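Local structure of 2',5'-phosphodiesterase 12 (Homo sapiens, 4Z0V) at residues Ala71-Arg76 with Cys99-Gly104; Tyr18-Phe23 with Gln163-Lys168; Thr11-Pro16 with Arg93-Val98. The protein belongs to the endonuclease/exonuclease/phosphatase family, pairing a DNase I-like domain with a beta-rich N-terminal domain of the E-set clan. All coordinates share one frame; numbering follows the deposited sequence.

All three contacts lie on the same side of the chain's centre and illustrate how chemistry follows place in a fold. Contacts 1 and 3 stay within the N-terminal domain: contact 3 is a surface contact of leucines and an arginine between segments on two sheets, without a direct hydrogen bond, whereas the partly buried contact 1 joins two loops by backbone bonds. Contact 2, also partly buried, brings the 18-23 loop to helix 159-172 of the other family region through a phenylalanine ring packed by lysine and methionine, an asparagine and a water. They interlock: Glu-102 of contact 1 pairs by backbone with Ile-19 and Ala-21 of contact 2, and Arg-76 salt-bridges Glu-96 of contact 3.

Contact 1: residues Ala71-Arg76 with Cys99-Gly104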
loop_
_atom_site.group_PDB
_atom_site.type_symbol
_atom_site.label_atom_id
_atom_site.label_comp_id
_atom_site.label_asym_id
_atom_site.label_seq_id
_atom_site.Cartn_x
_atom_site.Cartn_y
_atom_site.Cartn_z
ATOM N N ALA A 71 -16.246 10.816 24.099
ATOM C CA ALA A 71 -16.227 11.022 25.544
ATOM C C ALA A 71 -14.795 11.022 26.101
ATOM O O ALA A 71 -14.573 11.503 27.210
ATOM C CB ALA A 71 -17.045 9.945 26.239
ATOM N N ASP A 72 -13.837 10.453 25.357
ATOM C CA ASP A 72 -12.445 10.374 25.804
ATOM C C ASP A 72 -11.655 11.629 25.437
ATOM O O ASP A 72 -10.500 11.718 25.827
ATOM C CB ASP A 72 -11.734 9.154 25.172
ATOM C CG ASP A 72 -12.313 7.801 25.519
ATOM O OD1 ASP A 72 -12.889 7.660 26.627
ATOM O OD2 ASP A 72 -12.129 6.862 24.723
ATOM N N ILE A 73 -12.218 12.551 24.619
ATOM C CA ILE A 73 -11.478 13.763 24.218
ATOM C C ILE A 73 -11.048 14.512 25.486
ATOM O O ILE A 73 -11.853 14.660 26.393
ATOM C CB ILE A 73 -12.313 14.664 23.260
ATOM C CG1 ILE A 73 -12.451 13.988 21.874
ATOM C CG2 ILE A 73 -11.689 16.072 23.120
ATOM C CD1 ILE A 73 -13.558 14.592 20.963
ATOM N N GLY A 74 -9.781 14.909 25.555
ATOM C CA GLY A 74 -9.244 15.603 26.727
ATOM C C GLY A 74 -8.618 14.688 27.767
ATOM O O GLY A 74 -8.094 15.170 28.767
ATOM N N LEU A 75 -8.688 13.356 27.565
ATOM C CA LEU A 75 -8.095 12.375 28.483
ATOM C C LEU A 75 -6.834 11.731 27.879
ATOM O O LEU A 75 -6.789 11.486 26.671
ATOM C CB LEU A 75 -9.088 11.237 28.811
ATOM C CG LEU A 75 -10.478 11.605 29.359
ATOM C CD1 LEU A 75 -11.333 10.319 29.540
ATOM C CD2 LEU A 75 -10.375 12.293 30.734
ATOM N N ARG A 76 -5.865 11.378 28.729
ATOM C CA ARG A 76 -4.729 10.570 28.316
ATOM C C ARG A 76 -5.170 9.107 28.434
ATOM O O ARG A 76 -6.147 8.804 29.131
ATOM C CB ARG A 76 -3.495 10.840 29.192
ATOM C CG ARG A 76 -2.979 12.276 28.950
ATOM C CD ARG A 76 -1.529 12.499 29.313
ATOM N NE ARG A 76 -1.307 12.479 30.759
ATOM C CZ ARG A 76 -0.617 11.547 31.408
ATOM N NH1 ARG A 76 -0.468 11.621 32.724
ATOM N NH2 ARG A 76 -0.066 10.535 30.749
ATOM N N CYS A 99 0.096 12.653 24.924
ATOM C CA CYS A 99 -0.969 13.516 24.403
ATOM C C CYS A 99 -2.305 13.126 24.994
ATOM O O CYS A 99 -2.478 11.970 25.365
ATOM C CB CYS A 99 -1.017 13.369 22.883
ATOM S SG CYS A 99 -1.316 11.658 22.342
ATOM N N VAL A 100 -3.282 14.055 24.972
ATOM C CA VAL A 100 -4.667 13.725 25.279
ATOM C C VAL A 100 -5.353 13.338 23.951
ATOM O O VAL A 100 -4.894 13.731 22.865
ATOM C CB VAL A 100 -5.437 14.858 26.008
ATOM C CG1 VAL A 100 -4.826 15.140 27.392
ATOM C CG2 VAL A 100 -5.532 16.126 25.145
ATOM N N VAL A 101 -6.470 12.617 24.037
ATOM C CA VAL A 101 -7.284 12.299 22.871
ATOM C C VAL A 101 -7.809 13.638 22.302
ATOM O O VAL A 101 -8.234 14.527 23.067
ATOM C CB VAL A 101 -8.448 11.364 23.297
ATOM C CG1 VAL A 101 -9.441 11.149 22.148
ATOM C CG2 VAL A 101 -7.914 10.033 23.847
ATOM N N GLU A 102 -7.715 13.795 20.992
ATOM C CA GLU A 102 -8.192 14.996 20.295
ATOM C C GLU A 102 -9.354 14.679 19.396
ATOM O O GLU A 102 -9.529 13.523 18.995
ATOM C CB GLU A 102 -7.070 15.531 19.404
ATOM C CG GLU A 102 -6.219 16.597 20.040
ATOM C CD GLU A 102 -5.141 17.020 19.065
ATOM O OE1 GLU A 102 -5.486 17.578 17.998
ATOM O OE2 GLU A 102 -3.961 16.702 19.325
ATOM N N ALA A 103 -10.100 15.724 18.987
ATOM C CA ALA A 103 -11.137 15.554 17.984
ATOM C C ALA A 103 -10.420 15.282 16.655
ATOM O O ALA A 103 -9.385 15.902 16.368
ATOM C CB ALA A 103 -11.991 16.831 17.886
ATOM N N GLY A 104 -10.944 14.349 15.886
ATOM C CA GLY A 104 -10.388 14.043 14.578
ATOM C C GLY A 104 -11.179 14.779 13.518
ATOM O O GLY A 104 -12.089 15.527 13.870
#
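Gly-74 and Leu-75 meet Val-101 through a reciprocal pair of backbone hydrogen bonds. Gly-74 N donates to Val-101 O at 3.0 Å, nearly straight at 170°, and Val-101 N returns a bond of 2.9 Å to Leu-75 O. The partners in 71-76 sit in a type II beta turn from Asp-72 to Leu-75, closed by Leu-75 N on Asp-72 O. Gly-74 occupies its third position with a positive phi of 92°, a conformation that favours glycine. Val-101 thus docks against a turn, with both of its backbone polar groups engaged.

Its side chain follows. Val-101 CB points at the turn and comes within 3.3 Å of Asp-72 O, while CG2 rests 3.4 Å from Leu-75 O, so that the isopropyl group lies against the carbonyls of the turn. Ile-73 reaches two residues of the other segment: its CG1 meets Val-101 CG1 at 4.1 Å, and its CD1 goes on to Ala-103 CB. Val-100 CG1 packs on Gly-74 O and on the Arg-76 aliphatic chain, touching Arg-76 CG at 3.7 Å, the two side chains crossing at about a right angle. Arg-76 CG also lies 3.6 Å from Cys-99 O. With the methylene part held here, Arg-76 NH2 forms a salt bridge with Glu-96 OE1 and a hydrogen bond with Ser-97 O, while Asp-72 turns its carboxylate to Tyr-66 OH and Ser-69 N.

The contact is a worked example of divided labour. Backbone bonds join the loop before strand 77-82 to the one after strand 93-96, and hydrocarbon fills in around them. The charged ends of Asp-72 and Arg-76 find their polar partners outside the two segments, so the direct bonds between the segments are backbone bonds, and the charges act on neighbouring parts of the domain.

Contact 2: residues Tyr18-Phe23 with Gln163-Lys168; sequences YIMAGF and QNLIQK
Tyr-18, Met-20, Gly-22 and Phe-23 meet one side of helix 159-172, an interface that sets a type II beta turn of the N-terminal domain, Met-20 to Phe-23, against the endonuclease/exonuclease/phosphatase region. The helix's first contributor is Asn-164. Its ND2 gives a weak, bent bond to Tyr-18 O (3.1 Å, 126°). A water that accepts a hydrogen bond from Met-20 N has both Asn-164 OD1, at 2.8 Å, and Phe-23 O within donating distance. The amide thus meets the loop directly, if weakly, and by way of a water. The same OD1 lies 3.4 Å from Phe-23 CB, with the amide and ring planes 38° apart, while Asn-164 O sits at the ring's edge, in its plane.

Leu-165 adds hydrocarbon: its CD1 touches Phe-23 CE2 at 3.6 Å and also lies 3.9 Å from Met-20 CE. That methyl, carried on a chain bent at its last torsion, lies over the centre of one ring face.

Lys-168 takes the opposite face. With CG anti to the backbone N (chi1 -176°) and the chain extended beyond it, CD makes a CH-pi contact 3.7 Å from the ring centroid, and NZ adds a cation-pi interaction. The ring is therefore sandwiched between methionine and lysine. From over that face, Lys-168 NZ also donates to Gly-22 O at 2.9 Å, from above the carbonyl plane.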
loop_
_atom_site.group_PDB
_atom_site.type_symbol
_atom_site.label_atom_id
_atom_site.label_comp_id
_atom_site.label_asym_id
_atom_site.label_seq_id
_atom_site.Cartn_x
_atom_site.Cartn_y
_atom_site.Cartn_z
ATOM N N TYR A 18 -0.077 11.130 18.265
ATOM C CA TYR A 18 -1.309 11.777 17.881
ATOM C C TYR A 18 -2.424 10.749 18.047
ATOM O O TYR A 18 -2.367 9.685 17.442
ATOM C CB TYR A 18 -1.175 12.264 16.422
ATOM C CG TYR A 18 -2.068 13.411 15.997
ATOM C CD1 TYR A 18 -1.600 14.407 15.146
ATOM C CD2 TYR A 18 -3.408 13.457 16.373
ATOM C CE1 TYR A 18 -2.419 15.465 14.749
ATOM C CE2 TYR A 18 -4.232 14.512 15.989
ATOM C CZ TYR A 18 -3.739 15.506 15.168
ATOM O OH TYR A 18 -4.572 16.528 14.783
ATOM N N ILE A 19 -3.372 11.022 18.947
ATOM C CA ILE A 19 -4.483 10.121 19.203
ATOM C C ILE A 19 -5.774 10.898 18.941
ATOM O O ILE A 19 -5.963 11.963 19.535
ATOM C CB ILE A 19 -4.398 9.541 20.645
ATOM C CG1 ILE A 19 -3.199 8.571 20.767
ATOM C CG2 ILE A 19 -5.727 8.862 21.022
ATOM C CD1 ILE A 19 -2.861 8.140 22.166
ATOM N N MET A 20 -6.663 10.361 18.073
ATOM C CA MET A 20 -7.934 11.016 17.756
ATOM C C MET A 20 -9.117 10.150 18.061
ATOM O O MET A 20 -9.076 8.932 17.832
ATOM C CB MET A 20 -8.011 11.405 16.266
ATOM C CG MET A 20 -6.998 12.406 15.878
ATOM S SD MET A 20 -7.129 12.911 14.148
ATOM C CE MET A 20 -6.877 11.515 13.405
ATOM N N ALA A 21 -10.219 10.782 18.492
ATOM C CA ALA A 21 -11.478 10.078 18.735
ATOM C C ALA A 21 -11.958 9.419 17.442
ATOM O O ALA A 21 -11.926 10.069 16.405
ATOM C CB ALA A 21 -12.528 11.061 19.231
ATOM N N GLY A 22 -12.338 8.147 17.505
ATOM C CA GLY A 22 -12.810 7.408 16.334
ATOM C C GLY A 22 -11.725 6.843 15.442
ATOM O O GLY A 22 -12.037 6.207 14.422
ATOM N N PHE A 23 -10.451 7.005 15.848
ATOM C CA PHE A 23 -9.279 6.510 15.101
ATOM C C PHE A 23 -8.567 5.488 15.954
ATOM O O PHE A 23 -8.296 5.763 17.131
ATOM C CB PHE A 23 -8.326 7.644 14.684
ATOM C CG PHE A 23 -8.897 8.461 13.551
ATOM C CD1 PHE A 23 -9.952 9.344 13.770
ATOM C CD2 PHE A 23 -8.439 8.284 12.246
ATOM C CE1 PHE A 23 -10.515 10.059 12.714
ATOM C CE2 PHE A 23 -8.999 9.010 11.191
ATOM C CZ PHE A 23 -10.052 9.865 11.426
ATOM N N GLN A 163 -0.872 9.515 8.942
ATOM C CA GLN A 163 -0.761 8.109 9.366
ATOM C C GLN A 163 -1.954 7.686 10.150
ATOM O O GLN A 163 -2.404 6.550 9.978
ATOM C CB GLN A 163 0.516 7.814 10.161
ATOM C CG GLN A 163 1.754 7.804 9.286
ATOM C CD GLN A 163 1.604 7.039 7.993
ATOM O OE1 GLN A 163 1.812 7.584 6.903
ATOM N NE2 GLN A 163 1.263 5.761 8.074
ATOM N N ASN A 164 -2.507 8.572 10.992
ATOM C CA ASN A 164 -3.718 8.173 11.716
ATOM C C ASN A 164 -4.855 7.814 10.741
ATOM O O ASN A 164 -5.513 6.775 10.886
ATOM C CB ASN A 164 -4.153 9.274 12.655
ATOM C CG ASN A 164 -4.116 8.854 14.092
ATOM O OD1 ASN A 164 -5.151 8.720 14.739
ATOM N ND2 ASN A 164 -2.930 8.611 14.614
ATOM N N LEU A 165 -5.037 8.654 9.716
ATOM C CA LEU A 165 -6.071 8.413 8.718
ATOM C C LEU A 165 -5.787 7.168 7.914
ATOM O O LEU A 165 -6.706 6.393 7.678
ATOM C CB LEU A 165 -6.197 9.627 7.780
ATOM C CG LEU A 165 -7.173 10.718 8.209
ATOM C CD1 LEU A 165 -6.771 11.334 9.546
ATOM C CD2 LEU A 165 -7.220 11.814 7.152
ATOM N N ILE A 166 -4.523 6.949 7.528
ATOM C CA ILE A 166 -4.117 5.782 6.709
ATOM C C ILE A 166 -4.317 4.505 7.526
ATOM O O ILE A 166 -4.792 3.510 7.004
ATOM C CB ILE A 166 -2.653 5.938 6.206
ATOM C CG1 ILE A 166 -2.576 6.999 5.062
ATOM C CG2 ILE A 166 -2.068 4.586 5.715
ATOM C CD1 ILE A 166 -1.145 7.643 4.873
ATOM N N GLN A 167 -4.015 4.550 8.818
ATOM C CA GLN A 167 -4.236 3.395 9.673
ATOM C C GLN A 167 -5.719 3.075 9.757
ATOM O O GLN A 167 -6.104 1.921 9.570
ATOM C CB GLN A 167 -3.665 3.647 11.081
ATOM C CG GLN A 167 -2.129 3.544 11.131
ATOM C CD GLN A 167 -1.647 3.795 12.561
ATOM O OE1 GLN A 167 -2.277 4.504 13.334
ATOM N NE2 GLN A 167 -0.531 3.208 12.956
ATOM N N LYS A 168 -6.557 4.100 9.968
ATOM C CA LYS A 168 -8.002 3.883 10.042
ATOM C C LYS A 168 -8.528 3.361 8.687
ATOM O O LYS A 168 -9.301 2.416 8.637
ATOM C CB LYS A 168 -8.727 5.174 10.445
ATOM C CG LYS A 168 -10.241 4.912 10.623
ATOM C CD LYS A 168 -11.025 6.095 11.134
ATOM C CE LYS A 168 -12.492 5.721 11.322
ATOM N NZ LYS A 168 -13.226 6.884 11.914
HETATM O O HOH W 1 -6.102 7.698 17.214
#

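Contact 3: residues Thr11-Pro16 with Arg93-Val98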
loop_
_atom_site.group_PDB
_atom_site.type_symbol
_atom_site.label_atom_id
_atom_site.label_comp_id
_atom_site.label_asym_id
_atom_site.label_seq_id
_atom_site.Cartn_x
_atom_site.Cartn_y
_atom_site.Cartn_z
ATOM N N THR A 11 10.339 -6.134 23.211
ATOM C CA THR A 11 11.592 -5.459 22.833
ATOM C C THR A 11 11.304 -4.008 22.457
ATOM O O THR A 11 12.157 -3.131 22.627
ATOM C CB THR A 11 12.296 -6.186 21.693
ATOM O OG1 THR A 11 11.421 -6.264 20.566
ATOM C CG2 THR A 11 12.769 -7.565 22.091
ATOM N N GLU A 12 10.100 -3.762 21.923
ATOM C CA GLU A 12 9.640 -2.428 21.556
ATOM C C GLU A 12 8.216 -2.321 22.036
ATOM O O GLU A 12 7.460 -3.282 21.912
ATOM C CB GLU A 12 9.754 -2.163 20.033
ATOM C CG GLU A 12 11.170 -2.230 19.484
ATOM C CD GLU A 12 11.337 -1.934 18.009
ATOM O OE1 GLU A 12 10.854 -2.733 17.173
ATOM O OE2 GLU A 12 11.988 -0.914 17.689
ATOM N N LEU A 13 7.905 -1.226 22.703
ATOM C CA LEU A 13 6.576 -0.908 23.222
ATOM C C LEU A 13 6.469 0.573 23.049
ATOM O O LEU A 13 7.240 1.309 23.692
ATOM C CB LEU A 13 6.400 -1.388 24.678
ATOM C CG LEU A 13 4.976 -1.332 25.197
ATOM C CD1 LEU A 13 4.101 -2.326 24.483
ATOM C CD2 LEU A 13 4.934 -1.601 26.671
ATOM N N GLN A 14 5.567 1.015 22.116
ATOM C CA GLN A 14 5.394 2.422 21.748
ATOM C C GLN A 14 3.947 2.758 21.407
ATOM O O GLN A 14 3.242 1.957 20.799
ATOM C CB GLN A 14 6.275 2.789 20.534
ATOM C CG GLN A 14 7.783 2.744 20.772
ATOM C CD GLN A 14 8.598 3.335 19.646
ATOM O OE1 GLN A 14 8.211 4.320 18.998
ATOM N NE2 GLN A 14 9.784 2.791 19.442
ATOM N N LEU A 15 3.516 3.977 21.752
ATOM C CA LEU A 15 2.169 4.452 21.432
ATOM C C LEU A 15 2.272 5.569 20.402
ATOM O O LEU A 15 3.296 6.270 20.395
ATOM C CB LEU A 15 1.445 4.964 22.704
ATOM C CG LEU A 15 0.973 3.949 23.739
ATOM C CD1 LEU A 15 0.454 4.656 24.982
ATOM C CD2 LEU A 15 -0.142 3.088 23.191
ATOM N N PRO A 16 1.247 5.814 19.547
ATOM C CA PRO A 16 1.314 6.982 18.651
ATOM C C PRO A 16 1.342 8.298 19.440
ATOM O O PRO A 16 0.966 8.344 20.621
ATOM C CB PRO A 16 0.034 6.884 17.819
ATOM C CG PRO A 16 -0.879 6.035 18.628
ATOM C CD PRO A 16 -0.037 5.091 19.398
ATOM N N ARG A 93 4.294 -4.654 31.448
ATOM C CA ARG A 93 4.737 -3.322 31.061
ATOM C C ARG A 93 3.542 -2.401 30.987
ATOM O O ARG A 93 2.442 -2.863 30.696
ATOM C CB ARG A 93 5.410 -3.389 29.672
ATOM C CG ARG A 93 6.699 -4.236 29.603
ATOM C CD ARG A 93 7.939 -3.492 30.076
ATOM N NE ARG A 93 8.044 -2.157 29.477
ATOM C CZ ARG A 93 8.615 -1.884 28.308
ATOM N NH1 ARG A 93 8.625 -0.643 27.842
ATOM N NH2 ARG A 93 9.182 -2.849 27.593
ATOM N N GLU A 94 3.741 -1.108 31.213
ATOM C CA GLU A 94 2.632 -0.152 31.082
ATOM C C GLU A 94 3.162 1.054 30.362
ATOM O O GLU A 94 4.338 1.400 30.537
ATOM C CB GLU A 94 2.013 0.221 32.452
ATOM C CG GLU A 94 1.230 -0.935 33.107
ATOM C CD GLU A 94 0.245 -0.594 34.222
ATOM O OE1 GLU A 94 0.496 0.377 34.972
ATOM O OE2 GLU A 94 -0.761 -1.329 34.373
ATOM N N LEU A 95 2.328 1.669 29.518
ATOM C CA LEU A 95 2.726 2.831 28.753
ATOM C C LEU A 95 1.583 3.816 28.674
ATOM O O LEU A 95 0.485 3.435 28.279
ATOM C CB LEU A 95 3.154 2.381 27.344
ATOM C CG LEU A 95 3.790 3.421 26.422
ATOM C CD1 LEU A 95 4.875 4.211 27.125
ATOM C CD2 LEU A 95 4.350 2.771 25.226
ATOM N N GLU A 96 1.858 5.081 29.027
ATOM C CA GLU A 96 0.855 6.146 28.995
ATOM C C GLU A 96 1.064 6.997 27.783
ATOM O O GLU A 96 2.215 7.233 27.401
ATOM C CB GLU A 96 0.953 7.061 30.228
ATOM C CG GLU A 96 0.805 6.386 31.570
ATOM C CD GLU A 96 1.076 7.307 32.741
ATOM O OE1 GLU A 96 1.040 8.548 32.556
ATOM O OE2 GLU A 96 1.269 6.780 33.859
ATOM N N SER A 97 -0.030 7.510 27.204
ATOM C CA SER A 97 0.079 8.462 26.109
ATOM C C SER A 97 0.594 9.788 26.689
ATOM O O SER A 97 0.300 10.117 27.840
ATOM C CB SER A 97 -1.271 8.656 25.427
ATOM O OG SER A 97 -2.177 9.354 26.264
ATOM N N VAL A 98 1.368 10.524 25.915
ATOM C CA VAL A 98 1.878 11.821 26.376
ATOM C C VAL A 98 0.825 12.889 26.015
ATOM O O VAL A 98 0.634 13.855 26.755
ATOM C CB VAL A 98 3.285 12.088 25.763
ATOM C CG1 VAL A 98 3.751 13.504 26.039
ATOM C CG2 VAL A 98 4.297 11.082 26.312
HETATM O O HOH W 2 2.399 8.941 23.640
#
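Arg-93 curls back on itself so that Leu-13 CD2 lies over one face of its guanidinium, offset toward the rim and 3.9 Å above the plane. The bends come at chi2 (-82°) and chi3; the same Leu-13 methyl also touches the root of the chain, at Arg-93 CB, 3.5 Å away. A cationic group is thus packed by its flat face on hydrocarbon. Leu-13 and Arg-93 run past one another, pointing opposite ways.

This pairing begins a row of contacts between strands of different sheets. Strand 12-14 pairs with strand 28-32, strand 93-96 with strand 77-82, and the axes of the two short segments approach to 8.1 Å at 31°, with their chains running the same way. No hydrogen bond joins them directly; the strands face each other through side chains, consistent with the sandwich-like packing of E-set domains. Leu-13, Leu-15, Arg-93 and Leu-95 all point toward the other segment. Leu-95 CD2 enters beside the opposite backbone, 3.6 Å from Gln-14 CA, and passes Leu-13 CG at 4.2 Å. Leu-15 meets Leu-95 tip to tip, its CD1 being 3.8 Å from Leu-95 CG, and the same methyl reaches Ser-97 N at 3.6 Å.

Past Leu-15, a water accepts a bond from Val-98 N and gives a weak one to Pro-16 O. Glu-94, which points away from the other segment, forms a salt bridge with Lys-78.

The direct contact therefore rests on apolar packing, not on direct hydrogen bonds: leucines that meet tip to tip or side by side join the two segments, the glutamates point away, and the arginine joins in through its flat face and CB.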